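Local coordinates for protein Non-atp dependent l-selective hydantoinase (Arthrobacter aurescens, PDB 1GKR) that hydrolyses hydantoins with two zinc ions per subunit, cleaving aryl derivatives more readily than alkyl ones and with a stereoselectivity that depends on the substrate, at residues Ile63-Leu68 with Gly73-Asp78; Lys111-Gly114 with Asp120-Leu123; Gln196-Gly201 with Asp327-Gly332; Ala206-Ser211 with Tyr281-Pro286. All blocks are in the same frame, centred on the assembly; numbering follows the deposited sequence.

All four contacts lie in the amidohydrolase-family part of one subunit of the tetramer, which has a TIM-barrel core. Contacts 1 and 2 adjoin, their centres about 11 Å apart: Phe-75 CE2 of contact 1 lies 3.6 Å from Ala-113 CA of contact 2. Contacts 3 and 4 form a second pair with centres about 10 Å apart, tied where Lys-283 NZ of contact 4 approaches Ala-331 O of contact 3 at 2.7 Å, a probable hydrogen bond. Contact 4 comes nearest the metals, with the Ala-285 side chain about 6 Å from a zinc ion. In contact 1 the side chain of Ile-63 is about 11 Å from a zinc ion; contacts 2 and 3 lie away from the zinc ligands.

Contact 1 of 4, residues Ile63-Leu68 with Gly73-Asp78; sequences IIDMDL and GRFELD
Asp-65 meets Phe-75 because its CG stands opposite the backbone N (chi1 -155°), which lays the carboxylate over the ring. Phe-75, its own CG turned to the side of the backbone N, slides its ring beneath. Carboxylate and ring planes are only 14° apart, so the two groups stack, and Asp-65 CB sits over the middle of the face, 3.7 Å from the Phe-75 ring centroid, as a CH-pi contact. From the same carboxylate OD1 takes the amide of Phe-75, the first residue of helix 75-85, in a hydrogen bond with N to OD1 2.9 Å; the donor comes from above the carboxylate plane, 46° out of it. The other oxygen, OD2, accepts from Met-66 N at 2.8 Å and also forms a salt bridge with Arg-116, whose guanidinium reaches Glu-76 as well. Ile-63 adds the apolar part: CG2 lies 3.7 Å from Phe-75 CD1, while CG1 runs past Asp-78 CB at 3.9 Å. Just before the helix, Arg-74 at the N-cap position donates its amide to Asp-78 OD1 (N to OD1 3.2 Å), and Asp-78 OD2 is bonded to His-313. This loop follows strand 51-62, the barrel strand that carries the zinc ligands His-60 and His-62, and the contact folds it onto the next helix. With an amide on each oxygen, the Asp-65 carboxylate is fixed in rotation; the helix start and Arg-116 would probably favour its charged form, although the nearby Glu-76 carboxylate, which shares Arg-116, works against this.

Contact 2 of 4, residues Lys111-Gly114 with Asp120-Leu123; sequences KQAG and DFAL
Phe-121 packs onto Ala-113 and Gly-114 inside a beta-alpha-beta unit of the barrel, made by strand 87-92, helix 103-116 and strand 120-123; its ring fills the layer between strand and helix. Its CB points from the strand toward the helix, and CG then lies between the backbone N and the carbonyl carbon (chi1 63°). From there the CD2-CE2 side of the ring passes under the methyl of Ala-113: CD2 is 4.1 Å from Ala-113 CB, and the next atom, CE2, comes closer to the same methyl, at 3.7 Å. On the other side CE1 approaches Gly-114 CA at 3.8 Å. The methyl of Ala-113 thus rests over one face of the ring but nearer its rim than its middle, a CH-pi contact with CB 4.1 Å from the Phe-121 centroid and 25° off the ring normal. No hydrogen bond joins the two segments; their contact is van der Waals and CH-pi packing. Were Phe-121 an alanine, a gap beneath Ala-113 and Gly-114 would be likely to open, and the helix would lose the ring it rests on. Phe-121 also touches Ile-90 of the neighbouring parallel strand, and two residues on, Leu-123 points to the same side and meets Phe-106, Lys-109 and Lys-110 of the helix. The backbone of Phe-121 is bonded to Gln-447 and Val-449, tying the strand to the C-terminal part of the chain. At the far end of the ring, CZ stops 3.6 Å from Gly-114 N.

Contact 3 of 4, residues Gln196-Gly201 with Asp327-Gly332; sequences QIKAAG and DVWKAG
Ile-197 and Lys-198 belong to the last turn of helix 187-199, whose end fits a Schellman motif with Gly-201 at positive phi as C-prime, and both press on Trp-329, which lies in a 3-10 turn far along the chain. They divide the indole between them. Lys-198 lies over a face: its CG is 3.7 Å from the centroid of the five-membered ring, 20° off the ring normal, which makes a CH-pi contact. A bend at chi3 (-115°) keeps the rest of the chain over the indole, with Lys-198 CE 3.8 Å from Trp-329 CD2. The ammonium is too distant for much: NZ to the five-membered ring centroid is 5.1 Å, at most a weak cation-pi attraction. The opposite face is covered by Val-328 CG1, so the indole is sandwiched between aliphatic groups. Its NE1 is hydrogen-bonded to Gly-202 O, just beyond the helix end, which fixes the ring's rotation. A leucine in place of Trp-329 would probably leave Gly-202 O without that donor and Lys-198 without the flat surface it lies on. This is surface packing, joining the C-terminal end of helix 187-199 to the loop before helix 341-350; Ile-197 also touches Ala-210 and Ser-211 of helix 205-211. Ile-197 reaches the indole at its edge, near the ring plane, where its CG2 stands 3.8 Å from Trp-329 CZ2.

Contact 4 of 4, residues Ala206-Ser211 with Tyr281-Pro286; sequences AAYEAS and YMKVAP
Tyr-208 carries the contact, and its hydroxyl makes the hydrogen bond that crosses it: OH donates to Val-284 O at 2.6 Å. The acceptor lies at the edge of the phenol, in the ring plane, yet seen from the carbonyl the hydroxyl sits above the peptide plane, 54° out of it. At the other end of the residue, Tyr-208 O takes two bonds from Ser-211, from its amide and from its hydroxyl, the latter in the carbonyl plane on a lone pair with OG to O 2.5 Å. The ring face is the work of Lys-283. Its chain leaves opposite the backbone N (chi1 -175°) and stays extended, crossing the phenol obliquely. CG thereby comes 3.7 Å from Tyr-208 CE2, and CE stands 3.8 Å from the ring centroid as a CH-pi contact. The charge follows off-centre: NZ to the Tyr-208 centroid is 5.0 Å, a cation-pi interaction, while the ammonium itself is hydrogen-bonded to Ala-331 and Val-328 carbonyls. Van der Waals contact adds little, with Ala-285 CB 3.7 Å from Tyr-208 OH. The contact thus fixes helix 205-211 to an irregular loop that ends in the cis-Pro-286 peptide. That loop flanks the binuclear zinc site of this hydantoinase: Ala-285 is about 4 Å from zinc ligand His-183, side chain to side chain, Val-284 lies similarly near Asp-312, and Pro-286 touches His-239.

Contact 1 of 4, residues Ile63-Leu68 with Gly73-Asp78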
loop_
_atom_site.group_PDB
_atom_site.type_symbol
_atom_site.label_atom_id
_atom_site.label_comp_id
_atom_site.label_asym_id
_atom_site.label_seq_id
_atom_site.Cartn_x
_atom_site.Cartn_y
_atom_site.Cartn_z
ATOM N N ILE A 63 -21.692 -28.280 -18.631
ATOM C CA ILE A 63 -22.180 -29.552 -19.127
ATOM C C ILE A 63 -22.309 -29.352 -20.636
ATOM O O ILE A 63 -22.170 -30.294 -21.403
ATOM C CB ILE A 63 -23.541 -29.920 -18.516
ATOM C CG1 ILE A 63 -23.355 -30.292 -17.044
ATOM C CG2 ILE A 63 -24.166 -31.079 -19.293
ATOM C CD1 ILE A 63 -24.649 -30.547 -16.305
ATOM N N ILE A 64 -22.544 -28.099 -21.033
ATOM C CA ILE A 64 -22.662 -27.682 -22.432
ATOM C C ILE A 64 -23.970 -28.096 -23.076
ATOM O O ILE A 64 -24.825 -27.246 -23.327
ATOM C CB ILE A 64 -21.532 -28.245 -23.300
ATOM C CG1 ILE A 64 -20.168 -27.984 -22.650
ATOM C CG2 ILE A 64 -21.611 -27.611 -24.691
ATOM C CD1 ILE A 64 -19.601 -26.613 -22.920
ATOM N N ASP A 65 -24.095 -29.397 -23.359
ATOM C CA ASP A 65 -25.287 -30.000 -23.959
ATOM C C ASP A 65 -25.700 -29.316 -25.265
ATOM O O ASP A 65 -24.854 -28.898 -26.059
ATOM C CB ASP A 65 -26.452 -29.951 -22.959
ATOM C CG ASP A 65 -27.507 -31.042 -23.201
ATOM O OD1 ASP A 65 -27.259 -32.212 -22.826
ATOM O OD2 ASP A 65 -28.586 -30.726 -23.755
ATOM N N MET A 66 -27.009 -29.211 -25.478
ATOM C CA MET A 66 -27.566 -28.597 -26.680
ATOM C C MET A 66 -27.062 -29.274 -27.955
ATOM O O MET A 66 -26.843 -30.487 -27.960
ATOM C CB MET A 66 -27.262 -27.102 -26.690
ATOM C CG MET A 66 -27.745 -26.407 -25.425
ATOM S SD MET A 66 -29.485 -26.779 -25.016
ATOM C CE MET A 66 -30.311 -25.389 -25.833
ATOM N N ASP A 67 -26.867 -28.514 -29.027
ATOM C CA ASP A 67 -26.422 -29.109 -30.289
ATOM C C ASP A 67 -25.108 -29.875 -30.221
ATOM O O ASP A 67 -24.767 -30.627 -31.134
ATOM C CB ASP A 67 -26.327 -28.044 -31.394
ATOM C CG ASP A 67 -27.686 -27.492 -31.798
ATOM O OD1 ASP A 67 -28.721 -27.988 -31.284
ATOM O OD2 ASP A 67 -27.716 -26.560 -32.632
ATOM N N LEU A 68 -24.374 -29.703 -29.136
ATOM C CA LEU A 68 -23.101 -30.386 -28.992
ATOM C C LEU A 68 -23.163 -31.470 -27.930
ATOM O O LEU A 68 -22.128 -31.962 -27.480
ATOM C CB LEU A 68 -22.023 -29.370 -28.605
ATOM C CG LEU A 68 -21.896 -28.136 -29.500
ATOM C CD1 LEU A 68 -20.855 -27.197 -28.909
ATOM C CD2 LEU A 68 -21.519 -28.561 -30.924
ATOM N N GLY A 73 -21.124 -32.974 -23.304
ATOM C CA GLY A 73 -21.845 -33.457 -22.136
ATOM C C GLY A 73 -23.356 -33.454 -22.306
ATOM O O GLY A 73 -23.908 -32.654 -23.076
ATOM N N ARG A 74 -24.030 -34.351 -21.590
ATOM C CA ARG A 74 -25.492 -34.459 -21.644
ATOM C C ARG A 74 -26.068 -34.145 -20.257
ATOM O O ARG A 74 -25.550 -34.622 -19.244
ATOM C CB ARG A 74 -25.918 -35.887 -22.019
ATOM C CG ARG A 74 -25.143 -36.543 -23.157
ATOM C CD ARG A 74 -25.685 -36.133 -24.519
ATOM N NE ARG A 74 -27.070 -36.554 -24.687
ATOM C CZ ARG A 74 -27.457 -37.821 -24.733
ATOM N NH1 ARG A 74 -26.556 -38.789 -24.629
ATOM N NH2 ARG A 74 -28.742 -38.113 -24.867
ATOM N N PHE A 75 -27.143 -33.364 -20.202
ATOM C CA PHE A 75 -27.740 -33.050 -18.916
ATOM C C PHE A 75 -28.053 -34.293 -18.082
ATOM O O PHE A 75 -27.719 -34.326 -16.897
ATOM C CB PHE A 75 -29.022 -32.230 -19.084
ATOM C CG PHE A 75 -28.793 -30.825 -19.570
ATOM C CD1 PHE A 75 -27.725 -30.068 -19.092
ATOM C CD2 PHE A 75 -29.668 -30.240 -20.478
ATOM C CE1 PHE A 75 -27.538 -28.750 -19.514
ATOM C CE2 PHE A 75 -29.491 -28.924 -20.905
ATOM C CZ PHE A 75 -28.428 -28.178 -20.425
ATOM N N GLU A 76 -28.678 -35.311 -18.682
ATOM C CA GLU A 76 -29.035 -36.522 -17.933
ATOM C C GLU A 76 -27.864 -37.384 -17.536
ATOM O O GLU A 76 -28.012 -38.261 -16.687
ATOM C CB GLU A 76 -30.009 -37.431 -18.689
ATOM C CG GLU A 76 -30.673 -36.844 -19.894
ATOM C CD GLU A 76 -29.738 -36.753 -21.065
ATOM O OE1 GLU A 76 -29.050 -37.762 -21.339
ATOM O OE2 GLU A 76 -29.699 -35.675 -21.708
ATOM N N LEU A 77 -26.704 -37.180 -18.144
ATOM C CA LEU A 77 -25.562 -37.995 -17.754
ATOM C C LEU A 77 -24.706 -37.301 -16.714
ATOM O O LEU A 77 -24.546 -37.805 -15.603
ATOM C CB LEU A 77 -24.716 -38.359 -18.968
ATOM C CG LEU A 77 -25.499 -39.172 -19.993
ATOM C CD1 LEU A 77 -24.567 -39.644 -21.087
ATOM C CD2 LEU A 77 -26.161 -40.345 -19.296
ATOM N N ASP A 78 -24.171 -36.138 -17.070
ATOM C CA ASP A 78 -23.322 -35.374 -16.164
ATOM C C ASP A 78 -24.022 -34.953 -14.873
ATOM O O ASP A 78 -23.385 -34.885 -13.821
ATOM C CB ASP A 78 -22.774 -34.147 -16.885
ATOM C CG ASP A 78 -21.927 -34.516 -18.077
ATOM O OD1 ASP A 78 -22.423 -35.282 -18.930
ATOM O OD2 ASP A 78 -20.775 -34.047 -18.165
#

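Contact 2 of 4, residues Lys111-Gly114 with Asp120-Leu123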
loop_
_atom_site.group_PDB
_atom_site.type_symbol
_atom_site.label_atom_id
_atom_site.label_comp_id
_atom_site.label_asym_id
_atom_site.label_seq_id
_atom_site.Cartn_x
_atom_site.Cartn_y
_atom_site.Cartn_z
ATOM N N LYS A 111 -35.826 -24.866 -20.892
ATOM C CA LYS A 111 -36.826 -25.883 -21.162
ATOM C C LYS A 111 -36.150 -27.243 -21.170
ATOM O O LYS A 111 -36.572 -28.165 -20.478
ATOM C CB LYS A 111 -37.464 -25.591 -22.512
ATOM C CG LYS A 111 -38.613 -26.486 -22.914
ATOM C CD LYS A 111 -39.153 -25.985 -24.250
ATOM C CE LYS A 111 -39.859 -27.072 -25.052
ATOM N NZ LYS A 111 -40.118 -26.598 -26.449
ATOM N N GLN A 112 -35.089 -27.352 -21.951
ATOM C CA GLN A 112 -34.329 -28.588 -22.057
ATOM C C GLN A 112 -33.761 -29.040 -20.718
ATOM O O GLN A 112 -34.005 -30.164 -20.272
ATOM C CB GLN A 112 -33.183 -28.387 -23.037
ATOM C CG GLN A 112 -33.641 -28.128 -24.444
ATOM C CD GLN A 112 -33.740 -29.402 -25.224
ATOM O OE1 GLN A 112 -34.388 -30.363 -24.794
ATOM N NE2 GLN A 112 -33.087 -29.432 -26.383
ATOM N N ALA A 113 -32.981 -28.155 -20.097
ATOM C CA ALA A 113 -32.356 -28.424 -18.808
ATOM C C ALA A 113 -33.381 -28.933 -17.803
ATOM O O ALA A 113 -33.115 -29.871 -17.049
ATOM C CB ALA A 113 -31.708 -27.161 -18.279
ATOM N N GLY A 114 -34.553 -28.307 -17.796
ATOM C CA GLY A 114 -35.595 -28.716 -16.877
ATOM C C GLY A 114 -36.148 -30.110 -17.127
ATOM O O GLY A 114 -36.651 -30.765 -16.213
ATOM N N ASP A 120 -30.834 -29.715 -9.114
ATOM C CA ASP A 120 -31.405 -28.409 -9.440
ATOM C C ASP A 120 -30.407 -27.512 -10.173
ATOM O O ASP A 120 -29.191 -27.745 -10.124
ATOM C CB ASP A 120 -31.943 -27.737 -8.169
ATOM C CG ASP A 120 -33.274 -28.343 -7.698
ATOM O OD1 ASP A 120 -33.794 -29.280 -8.348
ATOM O OD2 ASP A 120 -33.808 -27.877 -6.673
ATOM N N PHE A 121 -30.910 -26.479 -10.842
ATOM C CA PHE A 121 -30.028 -25.625 -11.612
ATOM C C PHE A 121 -30.459 -24.172 -11.745
ATOM O O PHE A 121 -31.638 -23.837 -11.639
ATOM C CB PHE A 121 -29.903 -26.197 -13.020
ATOM C CG PHE A 121 -31.213 -26.208 -13.773
ATOM C CD1 PHE A 121 -32.192 -27.154 -13.485
ATOM C CD2 PHE A 121 -31.499 -25.218 -14.716
ATOM C CE1 PHE A 121 -33.446 -27.115 -14.121
ATOM C CE2 PHE A 121 -32.749 -25.172 -15.355
ATOM C CZ PHE A 121 -33.721 -26.120 -15.054
ATOM N N ALA A 122 -29.473 -23.324 -12.010
ATOM C CA ALA A 122 -29.672 -21.907 -12.240
ATOM C C ALA A 122 -28.933 -21.672 -13.560
ATOM O O ALA A 122 -28.068 -22.470 -13.936
ATOM C CB ALA A 122 -29.034 -21.095 -11.128
ATOM N N LEU A 123 -29.243 -20.587 -14.260
ATOM C CA LEU A 123 -28.585 -20.337 -15.528
ATOM C C LEU A 123 -27.922 -18.992 -15.709
ATOM O O LEU A 123 -28.400 -17.965 -15.231
ATOM C CB LEU A 123 -29.575 -20.528 -16.662
ATOM C CG LEU A 123 -30.095 -21.942 -16.826
ATOM C CD1 LEU A 123 -31.157 -21.935 -17.887
ATOM C CD2 LEU A 123 -28.961 -22.871 -17.211
#

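Contact 3 of 4, residues Gln196-Gly201 with Asp327-Gly332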
loop_
_atom_site.group_PDB
_atom_site.type_symbol
_atom_site.label_atom_id
_atom_site.label_comp_id
_atom_site.label_asym_id
_atom_site.label_seq_id
_atom_site.Cartn_x
_atom_site.Cartn_y
_atom_site.Cartn_z
ATOM N N GLN A 196 6.170 -16.890 -29.870
ATOM C CA GLN A 196 7.567 -16.951 -29.461
ATOM C C GLN A 196 7.917 -18.368 -29.015
ATOM O O GLN A 196 8.895 -18.945 -29.488
ATOM C CB GLN A 196 7.860 -15.978 -28.313
ATOM C CG GLN A 196 7.394 -14.543 -28.537
ATOM C CD GLN A 196 8.039 -13.551 -27.566
ATOM O OE1 GLN A 196 8.368 -13.897 -26.423
ATOM N NE2 GLN A 196 8.208 -12.307 -28.016
ATOM N N ILE A 197 7.108 -18.928 -28.117
ATOM C CA ILE A 197 7.341 -20.271 -27.589
ATOM C C ILE A 197 7.271 -21.376 -28.638
ATOM O O ILE A 197 8.099 -22.289 -28.627
ATOM C CB ILE A 197 6.369 -20.578 -26.426
ATOM C CG1 ILE A 197 6.806 -19.792 -25.189
ATOM C CG2 ILE A 197 6.357 -22.058 -26.110
ATOM C CD1 ILE A 197 5.831 -19.841 -24.045
ATOM N N LYS A 198 6.294 -21.308 -29.535
ATOM C CA LYS A 198 6.191 -22.319 -30.579
ATOM C C LYS A 198 7.427 -22.241 -31.464
ATOM O O LYS A 198 8.022 -23.261 -31.809
ATOM C CB LYS A 198 4.923 -22.120 -31.420
ATOM C CG LYS A 198 3.776 -23.028 -30.992
ATOM C CD LYS A 198 2.531 -22.831 -31.833
ATOM C CE LYS A 198 1.387 -22.272 -31.003
ATOM N NZ LYS A 198 0.160 -22.020 -31.823
ATOM N N ALA A 199 7.828 -21.026 -31.817
ATOM C CA ALA A 199 9.004 -20.834 -32.655
ATOM C C ALA A 199 10.245 -21.481 -32.036
ATOM O O ALA A 199 11.066 -22.057 -32.739
ATOM C CB ALA A 199 9.246 -19.360 -32.875
ATOM N N ALA A 200 10.389 -21.380 -30.723
ATOM C CA ALA A 200 11.536 -21.971 -30.050
ATOM C C ALA A 200 11.335 -23.476 -29.938
ATOM O O ALA A 200 12.091 -24.163 -29.259
ATOM C CB ALA A 200 11.703 -21.360 -28.663
ATOM N N GLY A 201 10.295 -23.982 -30.590
ATOM C CA GLY A 201 10.027 -25.407 -30.552
ATOM C C GLY A 201 9.485 -25.996 -29.257
ATOM O O GLY A 201 9.784 -27.139 -28.926
ATOM N N ASP A 327 2.139 -33.293 -28.808
ATOM C CA ASP A 327 2.126 -31.876 -29.160
ATOM C C ASP A 327 1.005 -31.212 -28.357
ATOM O O ASP A 327 -0.178 -31.341 -28.694
ATOM C CB ASP A 327 1.888 -31.706 -30.662
ATOM C CG ASP A 327 1.839 -30.251 -31.085
ATOM O OD1 ASP A 327 0.974 -29.523 -30.561
ATOM O OD2 ASP A 327 2.654 -29.830 -31.936
ATOM N N VAL A 328 1.400 -30.509 -27.294
ATOM C CA VAL A 328 0.477 -29.834 -26.384
ATOM C C VAL A 328 -0.526 -28.887 -27.054
ATOM O O VAL A 328 -1.693 -28.838 -26.671
ATOM C CB VAL A 328 1.268 -29.046 -25.299
ATOM C CG1 VAL A 328 1.662 -27.652 -25.814
ATOM C CG2 VAL A 328 0.450 -28.949 -24.041
ATOM N N TRP A 329 -0.070 -28.144 -28.058
ATOM C CA TRP A 329 -0.929 -27.196 -28.747
ATOM C C TRP A 329 -2.102 -27.853 -29.472
ATOM O O TRP A 329 -2.953 -27.156 -30.021
ATOM C CB TRP A 329 -0.119 -26.374 -29.753
ATOM C CG TRP A 329 1.158 -25.852 -29.195
ATOM C CD1 TRP A 329 2.416 -26.283 -29.488
ATOM C CD2 TRP A 329 1.303 -24.866 -28.167
ATOM N NE1 TRP A 329 3.339 -25.632 -28.702
ATOM C CE2 TRP A 329 2.680 -24.758 -27.880
ATOM C CE3 TRP A 329 0.398 -24.066 -27.455
ATOM C CZ2 TRP A 329 3.175 -23.886 -26.916
ATOM C CZ3 TRP A 329 0.887 -23.200 -26.498
ATOM C CH2 TRP A 329 2.265 -23.116 -26.233
ATOM N N LYS A 330 -2.178 -29.181 -29.470
ATOM C CA LYS A 330 -3.276 -29.844 -30.174
ATOM C C LYS A 330 -4.291 -30.489 -29.253
ATOM O O LYS A 330 -5.152 -31.251 -29.694
ATOM C CB LYS A 330 -2.732 -30.881 -31.153
ATOM C CG LYS A 330 -1.900 -30.245 -32.253
ATOM C CD LYS A 330 -1.574 -31.239 -33.365
ATOM C CE LYS A 330 -0.612 -30.602 -34.399
ATOM N NZ LYS A 330 -0.027 -31.621 -35.388
ATOM N N ALA A 331 -4.182 -30.184 -27.967
ATOM C CA ALA A 331 -5.112 -30.710 -26.988
ATOM C C ALA A 331 -5.960 -29.529 -26.529
ATOM O O ALA A 331 -5.462 -28.402 -26.425
ATOM C CB ALA A 331 -4.350 -31.315 -25.824
ATOM N N GLY A 332 -7.243 -29.774 -26.279
ATOM C CA GLY A 332 -8.110 -28.695 -25.830
ATOM C C GLY A 332 -8.085 -28.505 -24.324
ATOM O O GLY A 332 -7.663 -29.386 -23.583
#

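Contact 4 of 4, residues Ala206-Ser211 with Tyr281-Pro286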
loop_
_atom_site.group_PDB
_atom_site.type_symbol
_atom_site.label_atom_id
_atom_site.label_comp_id
_atom_site.label_asym_id
_atom_site.label_seq_id
_atom_site.Cartn_x
_atom_site.Cartn_y
_atom_site.Cartn_z
ATOM N N ALA A 206 4.922 -27.705 -20.006
ATOM C CA ALA A 206 5.705 -26.609 -19.462
ATOM C C ALA A 206 5.639 -25.448 -20.441
ATOM O O ALA A 206 5.471 -24.292 -20.044
ATOM C CB ALA A 206 7.129 -27.038 -19.276
ATOM N N ALA A 207 5.774 -25.760 -21.722
ATOM C CA ALA A 207 5.710 -24.735 -22.750
ATOM C C ALA A 207 4.336 -24.047 -22.724
ATOM O O ALA A 207 4.221 -22.828 -22.930
ATOM C CB ALA A 207 5.955 -25.360 -24.110
ATOM N N TYR A 208 3.297 -24.838 -22.478
ATOM C CA TYR A 208 1.952 -24.309 -22.423
ATOM C C TYR A 208 1.835 -23.289 -21.289
ATOM O O TYR A 208 1.484 -22.133 -21.518
ATOM C CB TYR A 208 0.951 -25.443 -22.212
ATOM C CG TYR A 208 -0.430 -24.952 -21.872
ATOM C CD1 TYR A 208 -1.128 -24.124 -22.748
ATOM C CD2 TYR A 208 -1.018 -25.263 -20.653
ATOM C CE1 TYR A 208 -2.376 -23.615 -22.415
ATOM C CE2 TYR A 208 -2.272 -24.752 -20.308
ATOM C CZ TYR A 208 -2.942 -23.930 -21.194
ATOM O OH TYR A 208 -4.178 -23.426 -20.863
ATOM N N GLU A 209 2.136 -23.726 -20.071
ATOM C CA GLU A 209 2.060 -22.867 -18.893
ATOM C C GLU A 209 2.775 -21.538 -19.143
ATOM O O GLU A 209 2.269 -20.467 -18.791
ATOM C CB GLU A 209 2.691 -23.588 -17.693
ATOM C CG GLU A 209 2.391 -23.007 -16.304
ATOM C CD GLU A 209 3.275 -21.818 -15.910
ATOM O OE1 GLU A 209 4.453 -21.761 -16.336
ATOM O OE2 GLU A 209 2.792 -20.950 -15.150
ATOM N N ALA A 210 3.948 -21.607 -19.765
ATOM C CA ALA A 210 4.723 -20.402 -20.030
ATOM C C ALA A 210 4.066 -19.472 -21.028
ATOM O O ALA A 210 4.339 -18.276 -21.013
ATOM C CB ALA A 210 6.098 -20.766 -20.515
ATOM N N SER A 211 3.211 -20.014 -21.894
ATOM C CA SER A 211 2.540 -19.192 -22.902
ATOM C C SER A 211 1.396 -18.362 -22.305
ATOM O O SER A 211 0.911 -17.417 -22.929
ATOM C CB SER A 211 2.028 -20.064 -24.064
ATOM O OG SER A 211 0.958 -20.905 -23.675
ATOM N N TYR A 281 -4.416 -33.989 -19.816
ATOM C CA TYR A 281 -5.626 -34.112 -19.012
ATOM C C TYR A 281 -5.644 -33.119 -17.869
ATOM O O TYR A 281 -6.587 -33.047 -17.090
ATOM C CB TYR A 281 -5.748 -35.549 -18.499
ATOM C CG TYR A 281 -6.074 -36.485 -19.628
ATOM C CD1 TYR A 281 -7.318 -36.417 -20.264
ATOM C CD2 TYR A 281 -5.113 -37.362 -20.141
ATOM C CE1 TYR A 281 -7.596 -37.188 -21.384
ATOM C CE2 TYR A 281 -5.379 -38.140 -21.265
ATOM C CZ TYR A 281 -6.622 -38.045 -21.881
ATOM O OH TYR A 281 -6.896 -38.788 -23.005
ATOM N N MET A 282 -4.591 -32.330 -17.812
ATOM C CA MET A 282 -4.404 -31.330 -16.785
ATOM C C MET A 282 -4.328 -29.973 -17.470
ATOM O O MET A 282 -4.180 -28.942 -16.820
ATOM C CB MET A 282 -3.098 -31.638 -16.075
ATOM C CG MET A 282 -2.654 -30.622 -15.093
ATOM S SD MET A 282 -0.892 -30.793 -14.826
ATOM C CE MET A 282 -0.753 -32.497 -14.890
ATOM N N LYS A 283 -4.418 -29.977 -18.796
ATOM C CA LYS A 283 -4.355 -28.729 -19.538
ATOM C C LYS A 283 -5.658 -27.987 -19.376
ATOM O O LYS A 283 -6.690 -28.395 -19.912
ATOM C CB LYS A 283 -4.110 -28.973 -21.018
ATOM C CG LYS A 283 -3.912 -27.683 -21.768
ATOM C CD LYS A 283 -3.663 -27.924 -23.231
ATOM C CE LYS A 283 -3.635 -26.621 -23.990
ATOM N NZ LYS A 283 -3.522 -26.873 -25.439
ATOM N N VAL A 284 -5.606 -26.883 -18.644
ATOM C CA VAL A 284 -6.795 -26.096 -18.397
ATOM C C VAL A 284 -6.409 -24.610 -18.511
ATOM O O VAL A 284 -5.224 -24.287 -18.606
ATOM C CB VAL A 284 -7.339 -26.486 -17.001
ATOM C CG1 VAL A 284 -6.596 -25.751 -15.937
ATOM C CG2 VAL A 284 -8.834 -26.273 -16.932
ATOM N N ALA A 285 -7.378 -23.701 -18.546
ATOM C CA ALA A 285 -7.040 -22.273 -18.660
ATOM C C ALA A 285 -7.826 -21.461 -17.669
ATOM O O ALA A 285 -9.058 -21.527 -17.659
ATOM C CB ALA A 285 -7.335 -21.767 -20.037
ATOM N N PRO A 286 -7.134 -20.674 -16.828
ATOM C CA PRO A 286 -5.680 -20.491 -16.741
ATOM C C PRO A 286 -4.964 -21.779 -16.370
ATOM O O PRO A 286 -5.551 -22.676 -15.769
ATOM C CB PRO A 286 -5.512 -19.461 -15.630
ATOM C CG PRO A 286 -6.817 -18.815 -15.543
ATOM C CD PRO A 286 -7.795 -19.920 -15.764
#